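Local coordinates for protein rusticyanin (Thiobacillus ferrooxidans, PDB 2CAK) that carries electrons from cytochrome c552 to the A-type oxidase in the periplasm, as a blue copper protein with one bound copper ion, at residues H84-T89 with Y133-Q138; N60-I65 with F148-V153; A9-V14 with G117-T122. All blocks are in the same frame, centred on the assembly; numbering follows the deposited sequence. Where two conformers were deposited one is given.

Interaction 1: H84-T89 with Y133-Q138; sequences HSFDIT and YYYVCQ. With CU1 (copper (I) ion), chain B.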
loop_
_atom_site.group_PDB
_atom_site.type_symbol
_atom_site.label_atom_id
_atom_site.label_comp_id
_atom_site.label_asym_id
_atom_site.label_seq_id
_atom_site.Cartn_x
_atom_site.Cartn_y
_atom_site.Cartn_z
ATOM N N HIS A 84 -5.648 -7.871 4.958
ATOM C CA HIS A 84 -5.411 -7.270 3.651
ATOM C C HIS A 84 -3.971 -7.428 3.220
ATOM O O HIS A 84 -3.048 -7.527 4.036
ATOM C CB HIS A 84 -5.725 -5.768 3.771
ATOM C CG HIS A 84 -7.116 -5.409 4.150
ATOM N ND1 HIS A 84 -8.205 -5.442 3.304
ATOM C CD2 HIS A 84 -7.562 -4.935 5.345
ATOM C CE1 HIS A 84 -9.243 -5.003 3.990
ATOM N NE2 HIS A 84 -8.907 -4.694 5.256
ATOM N N SER A 85 -3.768 -7.389 1.915
ATOM C CA SER A 85 -2.418 -7.405 1.348
ATOM C C SER A 85 -2.150 -6.113 0.579
ATOM O O SER A 85 -3.059 -5.321 0.322
ATOM C CB SER A 85 -2.190 -8.596 0.406
ATOM O OG SER A 85 -2.914 -8.487 -0.805
ATOM N N PHE A 86 -0.914 -5.881 0.190
ATOM C CA PHE A 86 -0.483 -4.749 -0.624
ATOM C C PHE A 86 0.444 -5.307 -1.709
ATOM O O PHE A 86 1.580 -5.682 -1.422
ATOM C CB PHE A 86 0.234 -3.704 0.234
ATOM C CG PHE A 86 0.630 -2.436 -0.493
ATOM C CD1 PHE A 86 -0.154 -1.285 -0.372
ATOM C CD2 PHE A 86 1.738 -2.332 -1.283
ATOM C CE1 PHE A 86 0.181 -0.132 -1.033
ATOM C CE2 PHE A 86 2.028 -1.164 -1.941
ATOM C CZ PHE A 86 1.295 -0.035 -1.833
ATOM N N ASP A 87 -0.036 -5.375 -2.931
ATOM C CA ASP A 87 0.694 -6.002 -4.024
ATOM C C ASP A 87 0.731 -5.067 -5.233
ATOM O O ASP A 87 -0.305 -4.490 -5.615
ATOM C CB ASP A 87 0.021 -7.328 -4.426
ATOM C CG ASP A 87 0.104 -8.297 -3.262
ATOM O OD1 ASP A 87 1.245 -8.671 -2.895
ATOM O OD2 ASP A 87 -0.915 -8.630 -2.679
ATOM N N ILE A 88 1.889 -4.967 -5.879
ATOM C CA ILE A 88 2.057 -4.093 -7.053
ATOM C C ILE A 88 2.075 -4.945 -8.316
ATOM O O ILE A 88 2.820 -5.938 -8.406
ATOM C CB ILE A 88 3.327 -3.248 -6.903
ATOM C CG1 ILE A 88 3.314 -2.408 -5.620
ATOM C CG2 ILE A 88 3.545 -2.387 -8.128
ATOM C CD1 ILE A 88 4.654 -1.772 -5.254
ATOM N N THR A 89 1.254 -4.566 -9.285
ATOM C CA THR A 89 1.107 -5.247 -10.555
ATOM C C THR A 89 1.077 -4.267 -11.713
ATOM O O THR A 89 0.834 -3.084 -11.462
ATOM C CB THR A 89 -0.173 -6.093 -10.518
ATOM O OG1 THR A 89 -0.374 -6.809 -11.738
ATOM C CG2 THR A 89 -1.406 -5.222 -10.257
ATOM N N TYR A 133 1.866 1.352 -12.861
ATOM C CA TYR A 133 1.602 0.212 -11.986
ATOM C C TYR A 133 0.326 0.485 -11.183
ATOM O O TYR A 133 -0.176 1.623 -11.125
ATOM C CB TYR A 133 2.783 -0.057 -11.053
ATOM C CG TYR A 133 4.141 -0.208 -11.708
ATOM C CD1 TYR A 133 4.858 0.891 -12.169
ATOM C CD2 TYR A 133 4.746 -1.455 -11.852
ATOM C CE1 TYR A 133 6.089 0.728 -12.760
ATOM C CE2 TYR A 133 5.989 -1.618 -12.432
ATOM C CZ TYR A 133 6.675 -0.510 -12.888
ATOM O OH TYR A 133 7.905 -0.706 -13.461
ATOM N N TYR A 134 -0.174 -0.565 -10.536
ATOM C CA TYR A 134 -1.291 -0.457 -9.632
ATOM C C TYR A 134 -0.948 -1.194 -8.329
ATOM O O TYR A 134 -0.293 -2.228 -8.396
ATOM C CB TYR A 134 -2.563 -1.081 -10.230
ATOM C CG TYR A 134 -3.028 -0.257 -11.419
ATOM C CD1 TYR A 134 -3.947 0.780 -11.285
ATOM C CD2 TYR A 134 -2.497 -0.485 -12.697
ATOM C CE1 TYR A 134 -4.328 1.517 -12.386
ATOM C CE2 TYR A 134 -2.868 0.282 -13.769
ATOM C CZ TYR A 134 -3.795 1.273 -13.623
ATOM O OH TYR A 134 -4.155 2.043 -14.719
ATOM N N TYR A 135 -1.396 -0.662 -7.209
ATOM C CA TYR A 135 -1.309 -1.370 -5.933
ATOM C C TYR A 135 -2.726 -1.867 -5.600
ATOM O O TYR A 135 -3.685 -1.119 -5.738
ATOM C CB TYR A 135 -0.708 -0.515 -4.810
ATOM C CG TYR A 135 -1.347 0.820 -4.484
ATOM C CD1 TYR A 135 -1.057 1.981 -5.193
ATOM C CD2 TYR A 135 -2.260 0.933 -3.456
ATOM C CE1 TYR A 135 -1.649 3.191 -4.900
ATOM C CE2 TYR A 135 -2.837 2.146 -3.137
ATOM C CZ TYR A 135 -2.534 3.260 -3.855
ATOM O OH TYR A 135 -3.150 4.462 -3.527
ATOM N N VAL A 136 -2.810 -3.150 -5.201
ATOM C CA VAL A 136 -4.066 -3.845 -5.031
ATOM C C VAL A 136 -4.026 -4.684 -3.778
ATOM O O VAL A 136 -2.953 -5.123 -3.349
ATOM C CB VAL A 136 -4.450 -4.706 -6.264
ATOM C CG1 VAL A 136 -4.316 -3.959 -7.570
ATOM C CG2 VAL A 136 -3.640 -5.997 -6.340
ATOM N N CYS A 137 -5.172 -4.996 -3.221
ATOM C CA CYS A 137 -5.360 -6.025 -2.228
ATOM C C CYS A 137 -5.881 -7.312 -2.925
ATOM O O CYS A 137 -6.733 -7.199 -3.823
ATOM C CB CYS A 137 -6.353 -5.607 -1.163
ATOM S SG CYS A 137 -6.697 -6.885 0.095
ATOM N N GLN A 138 -5.356 -8.463 -2.482
ATOM C CA GLN A 138 -5.756 -9.740 -3.078
ATOM C C GLN A 138 -6.914 -10.443 -2.383
ATOM O O GLN A 138 -7.331 -11.507 -2.874
ATOM C CB GLN A 138 -4.558 -10.715 -3.146
ATOM C CG GLN A 138 -3.525 -10.282 -4.160
ATOM C CD GLN A 138 -2.569 -11.460 -4.388
ATOM O OE1 GLN A 138 -1.563 -11.767 -3.749
ATOM N NE2 GLN A 138 -3.058 -12.212 -5.347
HETATM CU CU CU1 B . -8.353 -6.055 1.344
#

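Interaction 2: N60-I65 with F148-V153; sequences NPTLDI and FGKIIV. Unlike the reference sequence in segment 60-65: Asp64 (reference Glu). Unlike the reference sequence in segment 148-153: Ile152 (reference Val).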
loop_
_atom_site.group_PDB
_atom_site.type_symbol
_atom_site.label_atom_id
_atom_site.label_comp_id
_atom_site.label_asym_id
_atom_site.label_seq_id
_atom_site.Cartn_x
_atom_site.Cartn_y
_atom_site.Cartn_z
ATOM N N ASN A 60 -6.837 5.966 -1.472
ATOM C CA ASN A 60 -6.398 5.418 -2.775
ATOM C C ASN A 60 -5.775 6.441 -3.690
ATOM O O ASN A 60 -6.095 6.516 -4.890
ATOM C CB ASN A 60 -7.521 4.700 -3.477
ATOM C CG ASN A 60 -8.146 3.579 -2.683
ATOM O OD1 ASN A 60 -7.478 2.879 -1.948
ATOM N ND2 ASN A 60 -9.442 3.391 -2.870
ATOM N N PRO A 61 -4.796 7.238 -3.267
ATOM C CA PRO A 61 -4.208 8.282 -4.127
ATOM C C PRO A 61 -3.301 7.707 -5.203
ATOM O O PRO A 61 -2.745 6.624 -5.097
ATOM C CB PRO A 61 -3.407 9.136 -3.154
ATOM C CG PRO A 61 -2.987 8.158 -2.092
ATOM C CD PRO A 61 -4.165 7.260 -1.935
ATOM N N THR A 62 -3.180 8.467 -6.290
ATOM C CA THR A 62 -2.176 8.190 -7.289
ATOM C C THR A 62 -0.799 8.588 -6.753
ATOM O O THR A 62 -0.675 9.718 -6.252
ATOM C CB THR A 62 -2.507 8.926 -8.592
ATOM O OG1 THR A 62 -3.745 8.416 -9.082
ATOM C CG2 THR A 62 -1.453 8.678 -9.674
ATOM N N LEU A 63 0.155 7.693 -6.845
ATOM C CA LEU A 63 1.523 7.982 -6.354
ATOM C C LEU A 63 2.394 8.324 -7.566
ATOM O O LEU A 63 2.438 7.531 -8.528
ATOM C CB LEU A 63 2.091 6.779 -5.600
ATOM C CG LEU A 63 1.178 6.161 -4.540
ATOM C CD1 LEU A 63 1.951 5.057 -3.816
ATOM C CD2 LEU A 63 0.691 7.168 -3.518
ATOM N N ASP A 64 3.102 9.426 -7.528
ATOM C CA ASP A 64 4.013 9.827 -8.600
ATOM C C ASP A 64 5.442 9.660 -8.049
ATOM O O ASP A 64 5.816 10.357 -7.093
ATOM C CB ASP A 64 3.717 11.243 -9.027
ATOM C CG ASP A 64 2.559 11.436 -9.966
ATOM O OD1 ASP A 64 1.644 10.606 -10.173
ATOM O OD2 ASP A 64 2.506 12.513 -10.621
ATOM N N ILE A 65 6.214 8.781 -8.656
ATOM C CA ILE A 65 7.544 8.363 -8.178
ATOM C C ILE A 65 8.586 8.716 -9.230
ATOM O O ILE A 65 8.371 8.489 -10.427
ATOM C CB ILE A 65 7.541 6.829 -7.855
ATOM C CG1 ILE A 65 6.587 6.517 -6.656
ATOM C CG2 ILE A 65 8.936 6.304 -7.588
ATOM C CD1 ILE A 65 6.304 5.180 -6.155
ATOM N N PHE A 148 -7.722 -0.329 -4.503
ATOM C CA PHE A 148 -6.569 -0.247 -5.398
ATOM C C PHE A 148 -6.306 1.244 -5.640
ATOM O O PHE A 148 -7.185 2.100 -5.517
ATOM C CB PHE A 148 -6.794 -0.980 -6.725
ATOM C CG PHE A 148 -7.809 -0.359 -7.646
ATOM C CD1 PHE A 148 -9.144 -0.715 -7.558
ATOM C CD2 PHE A 148 -7.469 0.576 -8.603
ATOM C CE1 PHE A 148 -10.091 -0.136 -8.397
ATOM C CE2 PHE A 148 -8.379 1.177 -9.437
ATOM C CZ PHE A 148 -9.707 0.808 -9.344
ATOM N N GLY A 149 -5.072 1.504 -6.115
ATOM C CA GLY A 149 -4.690 2.777 -6.617
ATOM C C GLY A 149 -3.627 2.693 -7.675
ATOM O O GLY A 149 -3.110 1.606 -7.940
ATOM N N LYS A 150 -3.272 3.821 -8.272
ATOM C CA LYS A 150 -2.324 3.860 -9.395
ATOM C C LYS A 150 -0.976 4.411 -8.961
ATOM O O LYS A 150 -0.914 5.281 -8.080
ATOM C CB LYS A 150 -2.959 4.745 -10.478
ATOM C CG LYS A 150 -2.246 4.757 -11.802
ATOM C CD LYS A 150 -3.033 5.493 -12.868
ATOM C CE LYS A 150 -3.179 6.959 -12.707
ATOM N NZ LYS A 150 -3.845 7.379 -14.024
ATOM N N ILE A 151 0.083 3.975 -9.595
ATOM C CA ILE A 151 1.449 4.470 -9.427
ATOM C C ILE A 151 2.016 4.817 -10.793
ATOM O O ILE A 151 1.964 3.993 -11.724
ATOM C CB ILE A 151 2.346 3.404 -8.768
ATOM C CG1 ILE A 151 1.732 2.898 -7.480
ATOM C CG2 ILE A 151 3.735 3.957 -8.586
ATOM C CD1 ILE A 151 2.489 1.718 -6.917
ATOM N N ILE A 152 2.497 6.044 -10.913
ATOM C CA ILE A 152 3.194 6.465 -12.159
ATOM C C ILE A 152 4.667 6.671 -11.823
ATOM O O ILE A 152 5.001 7.449 -10.946
ATOM C CB ILE A 152 2.563 7.741 -12.710
ATOM C CG1 ILE A 152 1.077 7.600 -13.028
ATOM C CG2 ILE A 152 3.352 8.258 -13.941
ATOM C CD1 ILE A 152 0.352 8.810 -13.462
ATOM N N VAL A 153 5.526 5.894 -12.492
ATOM C CA VAL A 153 6.979 6.027 -12.324
ATOM C C VAL A 153 7.541 6.682 -13.580
ATOM O O VAL A 153 7.361 6.201 -14.688
ATOM C CB VAL A 153 7.633 4.675 -12.092
ATOM C CG1 VAL A 153 9.180 4.859 -12.000
ATOM C CG2 VAL A 153 7.029 3.937 -10.882
HETATM O O HOH W 1 -5.103 6.155 -7.677
#

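Interaction 3: A9-V14 with G117-T122; sequences ATLPQV and GKFGYT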
loop_
_atom_site.group_PDB
_atom_site.type_symbol
_atom_site.label_atom_id
_atom_site.label_comp_id
_atom_site.label_asym_id
_atom_site.label_seq_id
_atom_site.Cartn_x
_atom_site.Cartn_y
_atom_site.Cartn_z
ATOM N N ALA A 9 2.940 -3.452 15.985
ATOM C CA ALA A 9 3.088 -2.099 16.476
ATOM C C ALA A 9 1.861 -1.719 17.314
ATOM O O ALA A 9 0.750 -2.141 16.985
ATOM C CB ALA A 9 3.171 -1.108 15.319
ATOM N N THR A 10 2.064 -0.912 18.361
ATOM C CA THR A 10 0.975 -0.341 19.109
ATOM C C THR A 10 0.431 0.850 18.344
ATOM O O THR A 10 1.051 1.347 17.387
ATOM C CB THR A 10 1.447 0.179 20.489
ATOM O OG1 THR A 10 2.415 1.174 20.253
ATOM C CG2 THR A 10 2.106 -0.917 21.282
ATOM N N LEU A 11 -0.733 1.383 18.761
ATOM C CA LEU A 11 -1.332 2.506 18.042
ATOM C C LEU A 11 -0.397 3.702 18.057
ATOM O O LEU A 11 -0.301 4.333 16.993
ATOM C CB LEU A 11 -2.715 2.828 18.655
ATOM C CG LEU A 11 -3.515 3.884 17.896
ATOM C CD1 LEU A 11 -3.626 3.510 16.413
ATOM C CD2 LEU A 11 -4.896 4.067 18.505
ATOM N N PRO A 12 0.244 4.151 19.125
ATOM C CA PRO A 12 1.121 5.340 18.946
ATOM C C PRO A 12 2.266 5.109 17.974
ATOM O O PRO A 12 2.746 6.039 17.297
ATOM C CB PRO A 12 1.602 5.621 20.391
ATOM C CG PRO A 12 0.814 4.769 21.291
ATOM C CD PRO A 12 0.098 3.720 20.537
ATOM N N GLN A 13 2.764 3.878 17.881
ATOM C CA GLN A 13 3.798 3.547 16.909
ATOM C C GLN A 13 3.245 3.610 15.499
ATOM O O GLN A 13 3.937 4.077 14.571
ATOM C CB GLN A 13 4.409 2.165 17.176
ATOM C CG GLN A 13 5.230 2.100 18.462
ATOM C CD GLN A 13 5.635 0.683 18.762
ATOM O OE1 GLN A 13 4.943 -0.295 18.551
ATOM N NE2 GLN A 13 6.852 0.542 19.306
ATOM N N VAL A 14 1.999 3.138 15.279
ATOM C CA VAL A 14 1.365 3.278 13.968
ATOM C C VAL A 14 1.272 4.727 13.570
ATOM O O VAL A 14 1.598 5.104 12.432
ATOM C CB VAL A 14 -0.032 2.603 13.934
ATOM C CG1 VAL A 14 -0.829 2.947 12.706
ATOM C CG2 VAL A 14 0.088 1.062 14.034
ATOM N N GLY A 117 -4.162 -5.671 20.977
ATOM C CA GLY A 117 -3.977 -4.234 20.953
ATOM C C GLY A 117 -2.858 -3.766 20.067
ATOM O O GLY A 117 -2.323 -2.659 20.169
ATOM N N LYS A 118 -2.461 -4.617 19.137
ATOM C CA LYS A 118 -1.405 -4.294 18.179
ATOM C C LYS A 118 -1.808 -4.598 16.741
ATOM O O LYS A 118 -2.833 -5.237 16.483
ATOM C CB LYS A 118 -0.151 -5.076 18.567
ATOM C CG LYS A 118 0.388 -4.548 19.911
ATOM C CD LYS A 118 1.798 -4.959 20.213
ATOM C CE LYS A 118 1.905 -6.448 20.390
ATOM N NZ LYS A 118 3.215 -6.700 21.121
ATOM N N PHE A 119 -1.009 -4.055 15.834
ATOM C CA PHE A 119 -1.250 -4.050 14.409
ATOM C C PHE A 119 -0.036 -4.557 13.644
ATOM O O PHE A 119 1.090 -4.144 13.929
ATOM C CB PHE A 119 -1.558 -2.626 13.924
ATOM C CG PHE A 119 -2.732 -2.034 14.677
ATOM C CD1 PHE A 119 -2.566 -1.293 15.831
ATOM C CD2 PHE A 119 -4.012 -2.198 14.224
ATOM C CE1 PHE A 119 -3.669 -0.787 16.465
ATOM C CE2 PHE A 119 -5.137 -1.717 14.861
ATOM C CZ PHE A 119 -4.948 -0.993 16.011
ATOM N N GLY A 120 -0.293 -5.389 12.645
ATOM C CA GLY A 120 0.831 -5.915 11.856
ATOM C C GLY A 120 1.315 -4.948 10.785
ATOM O O GLY A 120 0.517 -4.231 10.162
ATOM N N TYR A 121 2.619 -4.942 10.563
ATOM C CA TYR A 121 3.215 -4.113 9.527
ATOM C C TYR A 121 4.443 -4.836 8.963
ATOM O O TYR A 121 5.030 -5.705 9.567
ATOM C CB TYR A 121 3.569 -2.714 9.994
ATOM C CG TYR A 121 4.757 -2.611 10.915
ATOM C CD1 TYR A 121 4.649 -2.896 12.279
ATOM C CD2 TYR A 121 5.986 -2.243 10.398
ATOM C CE1 TYR A 121 5.743 -2.791 13.110
ATOM C CE2 TYR A 121 7.078 -2.144 11.263
ATOM C CZ TYR A 121 6.978 -2.413 12.591
ATOM O OH TYR A 121 8.085 -2.337 13.414
ATOM N N THR A 122 4.868 -4.370 7.779
ATOM C CA THR A 122 6.055 -4.849 7.127
ATOM C C THR A 122 6.664 -3.750 6.255
ATOM O O THR A 122 6.011 -2.751 5.927
ATOM C CB THR A 122 5.727 -6.113 6.297
ATOM O OG1 THR A 122 6.986 -6.747 5.938
ATOM C CG2 THR A 122 4.917 -5.811 5.082
#

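Interaction 1: H84-T89 with Y133-Q138
His84 has CG anti to its carbonyl carbon (chi1 -61°) and Cys137 has SG anti to its backbone N (chi1 178°); His84 ND1 and Cys137 SG both bind one copper (I) ion. His84 ND1 lies 2.1 Å from the copper. Cys137 SG lies 2.2 Å from it, and His142 and Met147 complete the site. The sulfur stays at the imidazole edge, near the ring plane, 3.8 Å from His84 ND1. Ser85 N also donates an almost straight hydrogen bond to Cys137 SG, 3.5 Å long, which would probably draw some charge off the sulfur.

Ser85 OG is a relay: it accepts from Gln138 N at 3.0 Å and donates to Asp87 OD2 at 2.7 Å, meeting the carboxylate nearly along its C-O axis. An alanine here would probably leave Gln138 N and Asp87 OD2 without the hydroxyl they share and let the chain just after Cys137 shift.

The two ligands lie in the loops just before strand 87-89 and just after strand 131-136, antiparallel neighbours at the metal end of a cupredoxin beta-sandwich. Asp87 with Val136 and Thr89 with Tyr134 are hydrogen-bonded pairs, each making two backbone bonds; Ile88 and Tyr135 form the non-hydrogen-bonded pair between them.

Phe86 and Tyr135 bring their rings nearly parallel (16°) but slid apart, so that the overlap is slight: Tyr135 CB sits over the face of Phe86, and Phe86 CE1 reaches Tyr135 CD2 at 3.6 Å. Phe53 meets Phe86 edge-to-face, and Tyr135 OH bonds to Pro61 O. Further along, Ile88 CG2 rests on Tyr133 CB at 3.8 Å, while Thr89 CG2 and Val136 CG1 touch more loosely.

Interaction 2: N60-I65 with F148-V153
The carbonyl oxygen of Phe148 stands almost straight over one face of the Asn60 carboxamide, 3.3 Å from Asn60 CG and about equally far from OD1 and ND2. Asn60 OD1 itself is held by the backbone N of Phe53, which helps fix the turn of the amide. Farther along the contact a second flat group is met from above: Ile152 CB lies over the plane of the Asp64 carboxylate at OD1, 3.9 Å away, the two side chains running side by side.

Strand 62-65 pairs in parallel with the C-terminal strand 148-153, a parallel pairing within one sheet of the cupredoxin sandwich. Leu63 uses both its backbone groups, N to Lys150 O at 2.9 Å and O from Ile152 N at 2.8 Å. Ile65 N then bonds to Ile152 O, also at 2.9 Å.

Leu63, Ile65, Ile151 and Val153 turn to the buried face. There Ile151 CG2, anti to its backbone N, meets Ile65 CD1 at 3.7 Å in an oblique crossing. On the other face Thr62 and Lys150 lie side by side, pointing the same way; the bend of the lysine chain at chi3 (68°) sets Lys150 CE 3.9 Å from Thr62 CG2. Strand 29-31 flanks 62-65 on its far edge. Tyr134 touches Lys150 from strand 131-136, and the Phe148 ring meets Tyr95 edge-to-face.

Toward Asn60 the direct ladder gives out, and a water stands in for it. This one molecule donates to Asn60 O, accepts from Lys150 N and bonds to Thr62 OG1, with all three of these atoms 3.0 Å from the water oxygen.

Interaction 3: A9-V14 with G117-T122
Ala9 and Phe119 make the tight part of this contact, an antiparallel hydrogen-bonded pair in which Ala9 N reaches Phe119 O at 2.9 Å and Phe119 N reaches Ala9 O at 2.8 Å. Ala9 O also lies at the edge of the Phe119 ring, near its plane, 3.6 Å from CD1. Beside this pair Ala9 CB fits against the ring of Tyr121, with CE1 at 3.8 Å, and Met17 of helix 11-18 touches both residues. Val14, in the first turn of that helix, sends CG2 to within 4.0 Å of Phe119 CD1, the two side chains crossing at about a right angle.

Toward solvent the fit slackens. Leu11, an exposed residue, brings CD1 only to 4.3 Å from Phe119 CE1. Thr10 CG2 and Lys118 CD pass obliquely at 4.2 Å, the lysine chain bending at chi3 and its end leading off from the other segment.

Thr10 lies at the change from strand to helix. Its backbone N donates to Gln13 OE1 at 3.0 Å, so a side chain from the first turn satisfies a backbone N-H at the helix start; Val14 N closes that turn on Thr10 O. The result is an N-terminal strand, 7-9, laid antiparallel on strand 119-126 as the outermost strand of one sheet of the cupredoxin sandwich, and followed by helix 11-18, with Thr10 at its N-cap position.

Interactions 1 and 2 belong to one sheet and meet through its neighbouring strands 131-136 and 148-153, where Tyr133 O probably bonds to Ile151 N. Along the chain, interaction 1 is nested inside the loop closed by interaction 2. Interaction 1 is the buried one, and alone mixes strand pairing with metal ligands and a serine relay. Interaction 2 is half core and half surface, with aliphatic packing inside and a water bridge at one end. Interaction 3 sits on the other sheet, farther out, its centre about 21 Å and 24 Å from those of interactions 1 and 2; it joins the N-terminal strand to 119-126 by a single bridge, with the helix adding only apolar contacts.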